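Local atomic coordinates of putative uncharacterized protein (Bacteroides vulgatus, PDB entry 4F7A), a protein that probably binds glycans, mucin O-glycans among them, at the cell surface as a SusD/RagB-family outer membrane lipoprotein. Residues A[88-93]-A[126-131]; A[209-212]-A[217-220]; A[276-281]-A[377-382]; A[297-302]-A[389-394]. All coordinates share one frame; numbering follows the deposited sequence.

Contact 1 of 4, residues A[88-93]-A[126-131]; sequences YTYNYI and HRITDT
T89 OG1 is hydrogen-bonded to the backbone O of A85, one turn back in its own helix. The same hydroxyl oxygen also meets a methyl of the other segment: T89 OG1 to I128 CD1 is 3.5 Å. The two side chains reach toward each other tip to tip. The hydroxyl lies beside the backbone N of T89 (chi1 -59°), which brings it near the carbonyl of A85. CG2 then stands anti to that N and packs on the carbon next to the I128 methyl, with T89 CG2 to I128 CG1 at 4.0 Å. OG1 therefore serves both sides, since it bonds to A85 O and also touches I128 CD1. F49 of helix 44-51 packs on T89 as well. The segments belong to helix 84-104 and helix 111-132, which follow one another in the chain and run antiparallel as a helical hairpin. Such pairs build the TPR-like helical body of SusD homologs. The backbones stay fairly far apart here, with T89 CA to I128 CA at 8.2 Å. Y90, the next residue along, brings the end of its ring nearer to the second helix. I128 CG2 lies oblique to that ring, 4.3 Å from Y90 CE2, a loose apolar contact. The phenol is fixed beyond the hairpin by a hydrogen bond between Y90 OH and V136 O, and I135 touches both Y90 and I128. R127, beside I128, ties the second helix to E434 by a salt bridge.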
loop_
_atom_site.group_PDB
_atom_site.type_symbol
_atom_site.label_atom_id
_atom_site.label_comp_id
_atom_site.label_asym_id
_atom_site.label_seq_id
_atom_site.Cartn_x
_atom_site.Cartn_y
_atom_site.Cartn_z
ATOM N N TYR A 88 -4.225 12.172 -10.704
ATOM C CA TYR A 88 -5.197 12.566 -9.695
ATOM C C TYR A 88 -4.529 13.197 -8.490
ATOM O O TYR A 88 -5.035 14.167 -7.930
ATOM C CB TYR A 88 -6.088 11.377 -9.310
ATOM C CG TYR A 88 -6.999 10.924 -10.447
ATOM C CD1 TYR A 88 -7.683 11.848 -11.231
ATOM C CD2 TYR A 88 -7.171 9.569 -10.745
ATOM C CE1 TYR A 88 -8.507 11.437 -12.290
ATOM C CE2 TYR A 88 -8.017 9.146 -11.781
ATOM C CZ TYR A 88 -8.670 10.086 -12.555
ATOM O OH TYR A 88 -9.492 9.689 -13.596
ATOM N N THR A 89 -3.394 12.658 -8.081
ATOM C CA THR A 89 -2.706 13.160 -6.926
ATOM C C THR A 89 -2.141 14.564 -7.199
ATOM O O THR A 89 -2.339 15.470 -6.398
ATOM C CB THR A 89 -1.599 12.206 -6.451
ATOM O OG1 THR A 89 -2.167 10.930 -6.124
ATOM C CG2 THR A 89 -0.930 12.770 -5.219
ATOM N N TYR A 90 -1.490 14.760 -8.339
ATOM C CA TYR A 90 -0.941 16.073 -8.670
ATOM C C TYR A 90 -2.005 17.089 -9.068
ATOM O O TYR A 90 -1.853 18.267 -8.791
ATOM C CB TYR A 90 0.130 15.969 -9.750
ATOM C CG TYR A 90 1.454 15.503 -9.181
ATOM C CD1 TYR A 90 2.215 16.347 -8.362
ATOM C CD2 TYR A 90 1.930 14.230 -9.438
ATOM C CE1 TYR A 90 3.443 15.915 -7.840
ATOM C CE2 TYR A 90 3.136 13.786 -8.933
ATOM C CZ TYR A 90 3.891 14.632 -8.129
ATOM O OH TYR A 90 5.090 14.184 -7.640
ATOM N N ASN A 91 -3.096 16.639 -9.677
ATOM C CA ASN A 91 -4.160 17.571 -10.039
ATOM C C ASN A 91 -4.934 18.081 -8.834
ATOM O O ASN A 91 -5.261 19.262 -8.776
ATOM C CB ASN A 91 -5.127 16.948 -11.055
ATOM C CG ASN A 91 -4.549 16.938 -12.454
ATOM O OD1 ASN A 91 -3.626 17.689 -12.740
ATOM N ND2 ASN A 91 -5.064 16.080 -13.312
ATOM N N TYR A 92 -5.215 17.202 -7.875
ATOM C CA TYR A 92 -6.183 17.525 -6.822
ATOM C C TYR A 92 -5.718 17.512 -5.369
ATOM O O TYR A 92 -6.337 18.159 -4.536
ATOM C CB TYR A 92 -7.400 16.598 -6.974
ATOM C CG TYR A 92 -8.046 16.708 -8.351
ATOM C CD1 TYR A 92 -8.662 17.884 -8.770
ATOM C CD2 TYR A 92 -8.040 15.636 -9.216
ATOM C CE1 TYR A 92 -9.238 17.975 -10.033
ATOM C CE2 TYR A 92 -8.609 15.718 -10.470
ATOM C CZ TYR A 92 -9.201 16.878 -10.877
ATOM O OH TYR A 92 -9.742 16.904 -12.142
ATOM N N ILE A 93 -4.671 16.760 -5.048
ATOM C CA ILE A 93 -4.372 16.427 -3.672
ATOM C C ILE A 93 -3.063 17.070 -3.203
ATOM O O ILE A 93 -3.045 17.805 -2.215
ATOM C CB ILE A 93 -4.320 14.904 -3.477
ATOM C CG1 ILE A 93 -5.626 14.257 -3.976
ATOM C CG2 ILE A 93 -4.036 14.530 -1.986
ATOM C CD1 ILE A 93 -6.956 14.901 -3.440
ATOM N N HIS A 126 4.619 9.061 -0.638
ATOM C CA HIS A 126 5.480 7.869 -0.683
ATOM C C HIS A 126 4.785 6.822 -1.546
ATOM O O HIS A 126 5.452 6.074 -2.245
ATOM C CB HIS A 126 5.865 7.350 0.723
ATOM C CG HIS A 126 4.858 6.426 1.338
ATOM N ND1 HIS A 126 3.697 6.880 1.914
ATOM C CD2 HIS A 126 4.820 5.077 1.424
ATOM C CE1 HIS A 126 2.994 5.849 2.356
ATOM N NE2 HIS A 126 3.650 4.741 2.063
ATOM N N ARG A 127 3.442 6.805 -1.540
ATOM C CA ARG A 127 2.683 5.907 -2.421
ATOM C C ARG A 127 2.920 6.186 -3.928
ATOM O O ARG A 127 2.905 5.260 -4.740
ATOM C CB ARG A 127 1.191 6.007 -2.107
ATOM C CG ARG A 127 0.801 5.371 -0.778
ATOM C CD ARG A 127 -0.528 5.910 -0.234
ATOM N NE ARG A 127 -1.675 5.835 -1.144
ATOM C CZ ARG A 127 -2.469 4.765 -1.314
ATOM N NH1 ARG A 127 -2.244 3.616 -0.698
ATOM N NH2 ARG A 127 -3.516 4.849 -2.126
ATOM N N ILE A 128 3.168 7.450 -4.268
ATOM C CA ILE A 128 3.436 7.854 -5.656
ATOM C C ILE A 128 4.871 7.515 -6.085
ATOM O O ILE A 128 5.064 6.942 -7.151
ATOM C CB ILE A 128 3.126 9.373 -5.867
ATOM C CG1 ILE A 128 1.671 9.682 -5.445
ATOM C CG2 ILE A 128 3.407 9.802 -7.309
ATOM C CD1 ILE A 128 0.594 8.838 -6.172
ATOM N N THR A 129 5.876 7.851 -5.274
ATOM C CA THR A 129 7.232 7.457 -5.630
ATOM C C THR A 129 7.334 5.949 -5.673
ATOM O O THR A 129 8.045 5.423 -6.514
ATOM C CB THR A 129 8.370 8.052 -4.735
ATOM O OG1 THR A 129 9.639 7.573 -5.229
ATOM C CG2 THR A 129 8.214 7.639 -3.287
ATOM N N ASP A 130 6.635 5.250 -4.793
ATOM C CA ASP A 130 6.710 3.775 -4.815
ATOM C C ASP A 130 6.063 3.163 -6.086
ATOM O O ASP A 130 6.332 2.008 -6.439
ATOM C CB ASP A 130 6.088 3.173 -3.545
ATOM C CG ASP A 130 6.917 3.419 -2.298
ATOM O OD1 ASP A 130 8.086 3.909 -2.393
ATOM O OD2 ASP A 130 6.377 3.142 -1.203
ATOM N N THR A 131 5.208 3.946 -6.751
ATOM C CA THR A 131 4.599 3.541 -8.009
ATOM C C THR A 131 5.528 3.812 -9.214
ATOM O O THR A 131 5.740 2.934 -10.021
ATOM C CB THR A 131 3.250 4.266 -8.195
ATOM O OG1 THR A 131 2.375 3.913 -7.118
ATOM C CG2 THR A 131 2.601 3.894 -9.525
#

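Contact 2 of 4, residues A[209-212]-A[217-220]; sequences MRVS and TLAT
V211 directs its CB toward A219 on the following helix, and the branch that does the touching is CG2. This methyl sits between the backbone N and the carbonyl carbon of V211 (chi1 -53°), a crowded position that carries it across the gap. V211 CG2 first meets backbone, lying 3.8 Å from A219 N. It then meets the methyl side chain, with V211 CG2 to A219 CB at 3.9 Å. L218 adds a looser touch on the same methyl, since its CG lies 4.3 Å from V211 CG2. W503 and Y155 also pack on V211, from outside the pair. The two segments are the end of helix 193-210 and the first turn of helix 216-228. These are two consecutive helices joined by a short loop, as in the helix pairs of a TPR-like fold. A219 can come so near because its side chain is one methyl: A219 CB is 3.5 Å from S212 CA, and the two CA atoms are 5.0 Å apart. The hydroxyl of S212 turns back to the helix it leaves, while its CB packs on A219 CB. S212 OG gives a hydrogen bond of 2.7 Å to M209 O, in the carbonyl plane and on a lone pair. S212 N bonds to the same oxygen, so M209 O is held by two donors where the helix ends. M209, present as selenomethionine, starts away from the second helix but bends back. Its CE ends 4.4 Å from A219 O, while L340 and A344 of helix 334-346 also pack on it.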
loop_
_atom_site.group_PDB
_atom_site.type_symbol
_atom_site.label_atom_id
_atom_site.label_comp_id
_atom_site.label_asym_id
_atom_site.label_seq_id
_atom_site.Cartn_x
_atom_site.Cartn_y
_atom_site.Cartn_z
HETATM N N MSE A 209 12.241 0.403 6.627
HETATM C CA MSE A 209 12.368 -0.949 6.120
HETATM C C MSE A 209 12.377 -0.966 4.599
HETATM O O MSE A 209 13.136 -1.726 3.996
HETATM C CB MSE A 209 11.316 -1.879 6.676
HETATM C CG MSE A 209 11.447 -2.144 8.153
HETATM SE SE MSE A 209 13.171 -2.768 8.767
HETATM C CE MSE A 209 13.878 -1.090 9.345
ATOM N N ARG A 210 11.603 -0.088 3.971
ATOM C CA ARG A 210 11.627 0.008 2.516
ATOM C C ARG A 210 13.052 0.210 1.973
ATOM O O ARG A 210 13.417 -0.377 0.967
ATOM C CB ARG A 210 10.755 1.156 1.994
ATOM C CG ARG A 210 10.601 1.104 0.441
ATOM C CD ARG A 210 9.417 0.250 -0.014
ATOM N NE ARG A 210 8.191 1.000 0.193
ATOM C CZ ARG A 210 7.176 0.648 0.980
ATOM N NH1 ARG A 210 7.179 -0.495 1.649
ATOM N NH2 ARG A 210 6.134 1.462 1.100
ATOM N N VAL A 211 13.843 1.064 2.626
ATOM C CA VAL A 211 15.171 1.396 2.108
ATOM C C VAL A 211 16.263 0.459 2.650
ATOM O O VAL A 211 17.429 0.679 2.364
ATOM C CB VAL A 211 15.581 2.872 2.378
ATOM C CG1 VAL A 211 14.500 3.826 1.865
ATOM C CG2 VAL A 211 15.866 3.113 3.847
ATOM N N SER A 212 15.888 -0.579 3.408
ATOM C CA SER A 212 16.880 -1.422 4.115
ATOM C C SER A 212 17.824 -2.221 3.217
ATOM O O SER A 212 18.957 -2.482 3.624
ATOM C CB SER A 212 16.208 -2.350 5.134
ATOM O OG SER A 212 15.307 -3.238 4.498
ATOM N N THR A 217 22.483 1.937 6.176
ATOM C CA THR A 217 22.830 3.003 7.108
ATOM C C THR A 217 21.645 3.918 7.385
ATOM O O THR A 217 21.376 4.215 8.527
ATOM C CB THR A 217 24.015 3.839 6.584
ATOM O OG1 THR A 217 25.146 2.980 6.472
ATOM C CG2 THR A 217 24.338 4.992 7.525
ATOM N N LEU A 218 20.932 4.332 6.340
ATOM C CA LEU A 218 19.706 5.149 6.472
ATOM C C LEU A 218 18.597 4.382 7.168
ATOM O O LEU A 218 17.945 4.910 8.075
ATOM C CB LEU A 218 19.192 5.573 5.096
ATOM C CG LEU A 218 18.035 6.591 4.989
ATOM C CD1 LEU A 218 18.319 7.882 5.808
ATOM C CD2 LEU A 218 17.810 6.927 3.501
ATOM N N ALA A 219 18.364 3.145 6.734
ATOM C CA ALA A 219 17.352 2.298 7.377
ATOM C C ALA A 219 17.609 2.195 8.874
ATOM O O ALA A 219 16.677 2.244 9.673
ATOM C CB ALA A 219 17.336 0.881 6.734
ATOM N N THR A 220 18.878 2.031 9.248
ATOM C CA THR A 220 19.255 1.837 10.651
ATOM C C THR A 220 18.948 3.097 11.447
ATOM O O THR A 220 18.321 3.020 12.513
ATOM C CB THR A 220 20.739 1.432 10.790
ATOM O OG1 THR A 220 20.987 0.245 10.010
ATOM C CG2 THR A 220 21.155 1.194 12.283
#

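Contact 3 of 4, residues A[276-281]-A[377-382]; sequences DPRISI and SLYLTS
Y379 loses the most surface here, and its ring lies against D276, P277 and R278 together. Y379 OH gives a weak hydrogen bond of 2.7 Å to D276 OD2, and its strongest polar partner is Q426 NE2. The ring carbon CD1 of Y379 rests on P277 CD at 4.1 Å. CG of Y379 stands anti to the backbone N (chi1 176°), which extends the ring toward the other segment. D276 opens a type I beta turn that runs to I279 and leads into helix 279-282. The contact joins this turn to the loop between helix 356-371 and helix 416-431, with Q426 and I429 of the latter helix alongside. D276 OD1 accepts a capping bond from R278 N at 2.9 Å, using the anti lone pair. The guanidinium of R278 grips the same carboxylate side-on. R278 NE bonds to D276 OD1 almost straight (176°), and R278 NH2 forms a salt bridge to D276 OD2 at 2.8 Å. Both carboxylate oxygens receive these bonds on their syn lone pairs. The bidentate grip limits rotation of the carboxylate and presents OD2 to the phenol. Q426 OE1 also bonds R278 NH2, and F368 packs on P277, R278 and Y379.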
loop_
_atom_site.group_PDB
_atom_site.type_symbol
_atom_site.label_atom_id
_atom_site.label_comp_id
_atom_site.label_asym_id
_atom_site.label_seq_id
_atom_site.Cartn_x
_atom_site.Cartn_y
_atom_site.Cartn_z
ATOM N N ASP A 276 -6.652 -20.441 6.701
ATOM C CA ASP A 276 -6.584 -19.174 7.409
ATOM C C ASP A 276 -7.999 -18.722 7.753
ATOM O O ASP A 276 -8.844 -18.605 6.866
ATOM C CB ASP A 276 -5.863 -18.153 6.535
ATOM C CG ASP A 276 -5.414 -16.946 7.280
ATOM O OD1 ASP A 276 -6.259 -16.300 7.959
ATOM O OD2 ASP A 276 -4.204 -16.616 7.161
ATOM N N PRO A 277 -8.255 -18.430 9.041
ATOM C CA PRO A 277 -9.613 -18.012 9.410
ATOM C C PRO A 277 -10.012 -16.652 8.868
ATOM O O PRO A 277 -11.190 -16.280 8.972
ATOM C CB PRO A 277 -9.586 -17.973 10.933
ATOM C CG PRO A 277 -8.197 -17.812 11.291
ATOM C CD PRO A 277 -7.347 -18.431 10.194
ATOM N N ARG A 278 -9.065 -15.895 8.302
ATOM C CA ARG A 278 -9.436 -14.643 7.660
ATOM C C ARG A 278 -10.063 -14.864 6.262
ATOM O O ARG A 278 -10.638 -13.925 5.686
ATOM C CB ARG A 278 -8.232 -13.712 7.560
ATOM C CG ARG A 278 -7.735 -13.187 8.899
ATOM C CD ARG A 278 -6.313 -12.641 8.822
ATOM N NE ARG A 278 -5.292 -13.677 8.638
ATOM C CZ ARG A 278 -3.978 -13.466 8.811
ATOM N NH1 ARG A 278 -3.516 -12.272 9.174
ATOM N NH2 ARG A 278 -3.116 -14.452 8.621
ATOM N N ILE A 279 -9.945 -16.075 5.714
ATOM C CA ILE A 279 -10.376 -16.325 4.338
ATOM C C ILE A 279 -11.857 -15.914 4.104
ATOM O O ILE A 279 -12.170 -15.262 3.109
ATOM C CB ILE A 279 -10.082 -17.791 3.899
ATOM C CG1 ILE A 279 -10.166 -17.920 2.370
ATOM C CG2 ILE A 279 -10.997 -18.788 4.593
ATOM C CD1 ILE A 279 -9.612 -19.255 1.796
ATOM N N SER A 280 -12.750 -16.268 5.023
ATOM C CA SER A 280 -14.193 -16.021 4.827
ATOM C C SER A 280 -14.566 -14.600 5.252
ATOM O O SER A 280 -15.654 -14.124 4.964
ATOM C CB SER A 280 -15.059 -17.022 5.605
ATOM O OG SER A 280 -14.976 -16.847 7.009
ATOM N N ILE A 281 -13.646 -13.935 5.948
ATOM C CA ILE A 281 -13.799 -12.520 6.304
ATOM C C ILE A 281 -13.455 -11.625 5.116
ATOM O O ILE A 281 -14.181 -10.676 4.786
ATOM C CB ILE A 281 -12.930 -12.144 7.515
ATOM C CG1 ILE A 281 -13.321 -12.985 8.738
ATOM C CG2 ILE A 281 -13.083 -10.622 7.838
ATOM C CD1 ILE A 281 -12.308 -12.830 9.961
ATOM N N SER A 377 -2.915 -18.517 18.193
ATOM C CA SER A 377 -1.935 -19.426 18.764
ATOM C C SER A 377 -1.811 -20.756 17.991
ATOM O O SER A 377 -0.705 -21.212 17.721
ATOM C CB SER A 377 -2.216 -19.701 20.257
ATOM O OG SER A 377 -2.211 -18.492 21.024
ATOM N N LEU A 378 -2.937 -21.369 17.663
ATOM C CA LEU A 378 -2.940 -22.661 16.965
ATOM C C LEU A 378 -2.421 -22.463 15.529
ATOM O O LEU A 378 -1.585 -23.213 15.055
ATOM C CB LEU A 378 -4.344 -23.249 16.957
ATOM C CG LEU A 378 -4.413 -24.725 16.520
ATOM C CD1 LEU A 378 -3.434 -25.579 17.326
ATOM C CD2 LEU A 378 -5.813 -25.245 16.650
ATOM N N TYR A 379 -2.864 -21.398 14.872
ATOM C CA TYR A 379 -2.403 -21.083 13.521
ATOM C C TYR A 379 -0.892 -20.900 13.469
ATOM O O TYR A 379 -0.238 -21.357 12.525
ATOM C CB TYR A 379 -3.107 -19.820 13.048
ATOM C CG TYR A 379 -2.721 -19.260 11.708
ATOM C CD1 TYR A 379 -3.400 -19.634 10.565
ATOM C CD2 TYR A 379 -1.768 -18.263 11.602
ATOM C CE1 TYR A 379 -3.098 -19.092 9.335
ATOM C CE2 TYR A 379 -1.462 -17.695 10.365
ATOM C CZ TYR A 379 -2.119 -18.112 9.232
ATOM O OH TYR A 379 -1.834 -17.551 7.990
ATOM N N LEU A 380 -0.339 -20.256 14.498
ATOM C CA LEU A 380 1.103 -20.002 14.578
ATOM C C LEU A 380 1.949 -21.266 14.811
ATOM O O LEU A 380 3.168 -21.205 14.680
ATOM C CB LEU A 380 1.387 -18.950 15.672
ATOM C CG LEU A 380 1.022 -17.537 15.248
ATOM C CD1 LEU A 380 1.067 -16.607 16.498
ATOM C CD2 LEU A 380 1.946 -17.063 14.092
ATOM N N THR A 381 1.309 -22.397 15.123
ATOM C CA THR A 381 1.986 -23.688 15.199
ATOM C C THR A 381 1.761 -24.538 13.961
ATOM O O THR A 381 2.283 -25.644 13.878
ATOM C CB THR A 381 1.462 -24.549 16.392
ATOM O OG1 THR A 381 0.118 -24.990 16.124
ATOM C CG2 THR A 381 1.491 -23.792 17.657
ATOM N N SER A 382 0.995 -24.053 12.994
ATOM C CA SER A 382 0.499 -24.948 11.966
ATOM C C SER A 382 1.511 -25.185 10.838
ATOM O O SER A 382 2.445 -24.429 10.636
ATOM C CB SER A 382 -0.844 -24.465 11.426
ATOM O OG SER A 382 -0.690 -23.263 10.721
#

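Contact 4 of 4, residues A[297-302]-A[389-394]; sequences GVPQGV and YINYAA
A backbone carbonyl, G297 O, lies 3.2 Å from the aromatic carbon Y389 CE1, and no hydrogen bond joins the two segments. The oxygen approaches the ring obliquely. P299 supplies the rest of the contact from the neighbouring part of the loop. Its CB lies over one face of the Y389 ring, 4.2 Å from the ring centroid and 21° off the normal. This is a CH-pi contact, offset toward the rim. The other proline carbons follow the phenol end: P299 CG is 3.6 Å from Y389 CZ, and P299 CD is 3.3 Å from Y389 OH. The proline ring and the tyrosine side chain cross at about a right angle. CG of Y389 is anti to the backbone N (chi1 173°), which sends the ring toward P299. The hydroxyl is then tied down within its own segment. Y389 OH gives a hydrogen bond of 2.6 Å to N391 OD1, tilted from the amide carbonyl plane. Y315 OH is a further partner of this phenol, and Y312 OH bonds N391 OD1. N391 is the centre of an inverse gamma turn, and its OD1 lies at the edge of the Y389 ring, in plane. Y312 also packs on both P299 and Y389. Neither segment has regular helix or strand, so the whole is a proline-tyrosine CH-pi packing of two long loops of the SusD-like fold.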
loop_
_atom_site.group_PDB
_atom_site.type_symbol
_atom_site.label_atom_id
_atom_site.label_comp_id
_atom_site.label_asym_id
_atom_site.label_seq_id
_atom_site.Cartn_x
_atom_site.Cartn_y
_atom_site.Cartn_z
ATOM N N GLY A 297 -9.414 -18.191 -6.673
ATOM C CA GLY A 297 -8.828 -16.938 -7.079
ATOM C C GLY A 297 -8.501 -16.854 -8.564
ATOM O O GLY A 297 -8.095 -17.835 -9.187
ATOM N N VAL A 298 -8.656 -15.658 -9.121
ATOM C CA VAL A 298 -8.398 -15.423 -10.519
ATOM C C VAL A 298 -6.904 -15.346 -10.810
ATOM O O VAL A 298 -6.194 -14.548 -10.201
ATOM C CB VAL A 298 -9.111 -14.114 -10.969
ATOM C CG1 VAL A 298 -8.890 -13.841 -12.460
ATOM C CG2 VAL A 298 -10.639 -14.213 -10.617
ATOM N N PRO A 299 -6.409 -16.168 -11.746
ATOM C CA PRO A 299 -4.984 -16.069 -12.095
ATOM C C PRO A 299 -4.708 -14.843 -12.963
ATOM O O PRO A 299 -5.447 -14.581 -13.910
ATOM C CB PRO A 299 -4.736 -17.338 -12.913
ATOM C CG PRO A 299 -6.066 -17.592 -13.565
ATOM C CD PRO A 299 -7.111 -17.154 -12.575
ATOM N N GLN A 300 -3.640 -14.115 -12.663
ATOM C CA GLN A 300 -3.288 -12.956 -13.479
ATOM C C GLN A 300 -2.686 -13.393 -14.821
ATOM O O GLN A 300 -1.960 -14.388 -14.910
ATOM C CB GLN A 300 -2.295 -12.039 -12.739
ATOM C CG GLN A 300 -2.272 -10.611 -13.300
ATOM C CD GLN A 300 -1.118 -9.787 -12.814
ATOM O OE1 GLN A 300 -0.947 -9.616 -11.604
ATOM N NE2 GLN A 300 -0.369 -9.186 -13.751
ATOM N N GLY A 301 -2.975 -12.622 -15.859
ATOM C CA GLY A 301 -2.316 -12.789 -17.155
ATOM C C GLY A 301 -2.894 -13.856 -18.040
ATOM O O GLY A 301 -2.166 -14.448 -18.847
ATOM N N VAL A 302 -4.195 -14.130 -17.896
ATOM C CA VAL A 302 -4.890 -15.015 -18.819
ATOM C C VAL A 302 -5.518 -14.130 -19.918
ATOM O O VAL A 302 -6.429 -13.347 -19.659
ATOM C CB VAL A 302 -5.958 -15.864 -18.113
ATOM C CG1 VAL A 302 -6.714 -16.742 -19.125
ATOM C CG2 VAL A 302 -5.304 -16.753 -17.049
ATOM N N TYR A 389 -2.881 -23.713 -7.877
ATOM C CA TYR A 389 -3.960 -23.108 -8.658
ATOM C C TYR A 389 -4.384 -24.123 -9.720
ATOM O O TYR A 389 -3.541 -24.650 -10.466
ATOM C CB TYR A 389 -3.557 -21.790 -9.309
ATOM C CG TYR A 389 -4.660 -21.330 -10.208
ATOM C CD1 TYR A 389 -5.833 -20.811 -9.675
ATOM C CD2 TYR A 389 -4.599 -21.548 -11.574
ATOM C CE1 TYR A 389 -6.882 -20.467 -10.483
ATOM C CE2 TYR A 389 -5.659 -21.221 -12.402
ATOM C CZ TYR A 389 -6.795 -20.668 -11.849
ATOM O OH TYR A 389 -7.854 -20.341 -12.647
ATOM N N ILE A 390 -5.692 -24.408 -9.766
ATOM C CA ILE A 390 -6.287 -25.285 -10.760
ATOM C C ILE A 390 -7.291 -24.455 -11.553
ATOM O O ILE A 390 -8.167 -23.798 -10.967
ATOM C CB ILE A 390 -7.028 -26.461 -10.129
ATOM C CG1 ILE A 390 -6.129 -27.235 -9.159
ATOM C CG2 ILE A 390 -7.592 -27.398 -11.256
ATOM C CD1 ILE A 390 -4.924 -27.838 -9.809
ATOM N N ASN A 391 -7.177 -24.474 -12.880
ATOM C CA ASN A 391 -8.036 -23.644 -13.705
ATOM C C ASN A 391 -9.408 -24.330 -13.973
ATOM O O ASN A 391 -9.597 -25.024 -14.977
ATOM C CB ASN A 391 -7.327 -23.276 -15.008
ATOM C CG ASN A 391 -7.989 -22.115 -15.705
ATOM O OD1 ASN A 391 -7.983 -21.017 -15.194
ATOM N ND2 ASN A 391 -8.556 -22.356 -16.871
ATOM N N TYR A 392 -10.358 -24.123 -13.065
ATOM C CA TYR A 392 -11.687 -24.734 -13.191
ATOM C C TYR A 392 -12.543 -23.999 -14.208
ATOM O O TYR A 392 -13.498 -24.565 -14.749
ATOM C CB TYR A 392 -12.376 -24.813 -11.831
ATOM C CG TYR A 392 -11.724 -25.820 -10.901
ATOM C CD1 TYR A 392 -11.644 -27.164 -11.249
ATOM C CD2 TYR A 392 -11.166 -25.426 -9.699
ATOM C CE1 TYR A 392 -11.054 -28.104 -10.406
ATOM C CE2 TYR A 392 -10.565 -26.351 -8.854
ATOM C CZ TYR A 392 -10.511 -27.676 -9.212
ATOM O OH TYR A 392 -9.931 -28.572 -8.368
ATOM N N ALA A 393 -12.181 -22.760 -14.506
ATOM C CA ALA A 393 -12.906 -21.950 -15.483
ATOM C C ALA A 393 -12.753 -22.484 -16.902
ATOM O O ALA A 393 -11.791 -23.184 -17.208
ATOM C CB ALA A 393 -12.394 -20.495 -15.435
ATOM N N ALA A 394 -13.680 -22.107 -17.784
ATOM C CA ALA A 394 -13.480 -22.280 -19.210
ATOM C C ALA A 394 -12.395 -21.285 -19.663
ATOM O O ALA A 394 -11.976 -20.429 -18.883
ATOM C CB ALA A 394 -14.809 -22.042 -19.994
#

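Contacts 1 and 2 are the two that touch. D130 OD2 of 126-131 forms a salt bridge of 2.9 Å with R210 NH2 of 209-212, although the contact centres lie 22 Å apart. This bridge joins helix 111-132 to helix 193-210. Contact 3 joins a turn before helix 279-282 to a loop, and contact 4 joins two loops. Their segments alternate along the chain, and their nearest atoms are about 9 Å apart. Contacts 1 and 3 lie on opposite sides of the chain's centre, with 35 Å between contact centres. A glycerol, probably from the crystallisation liquor, lies about 4 Å from the Y90 side chain in contact 1 and is hydrogen-bonded to N91 OD1.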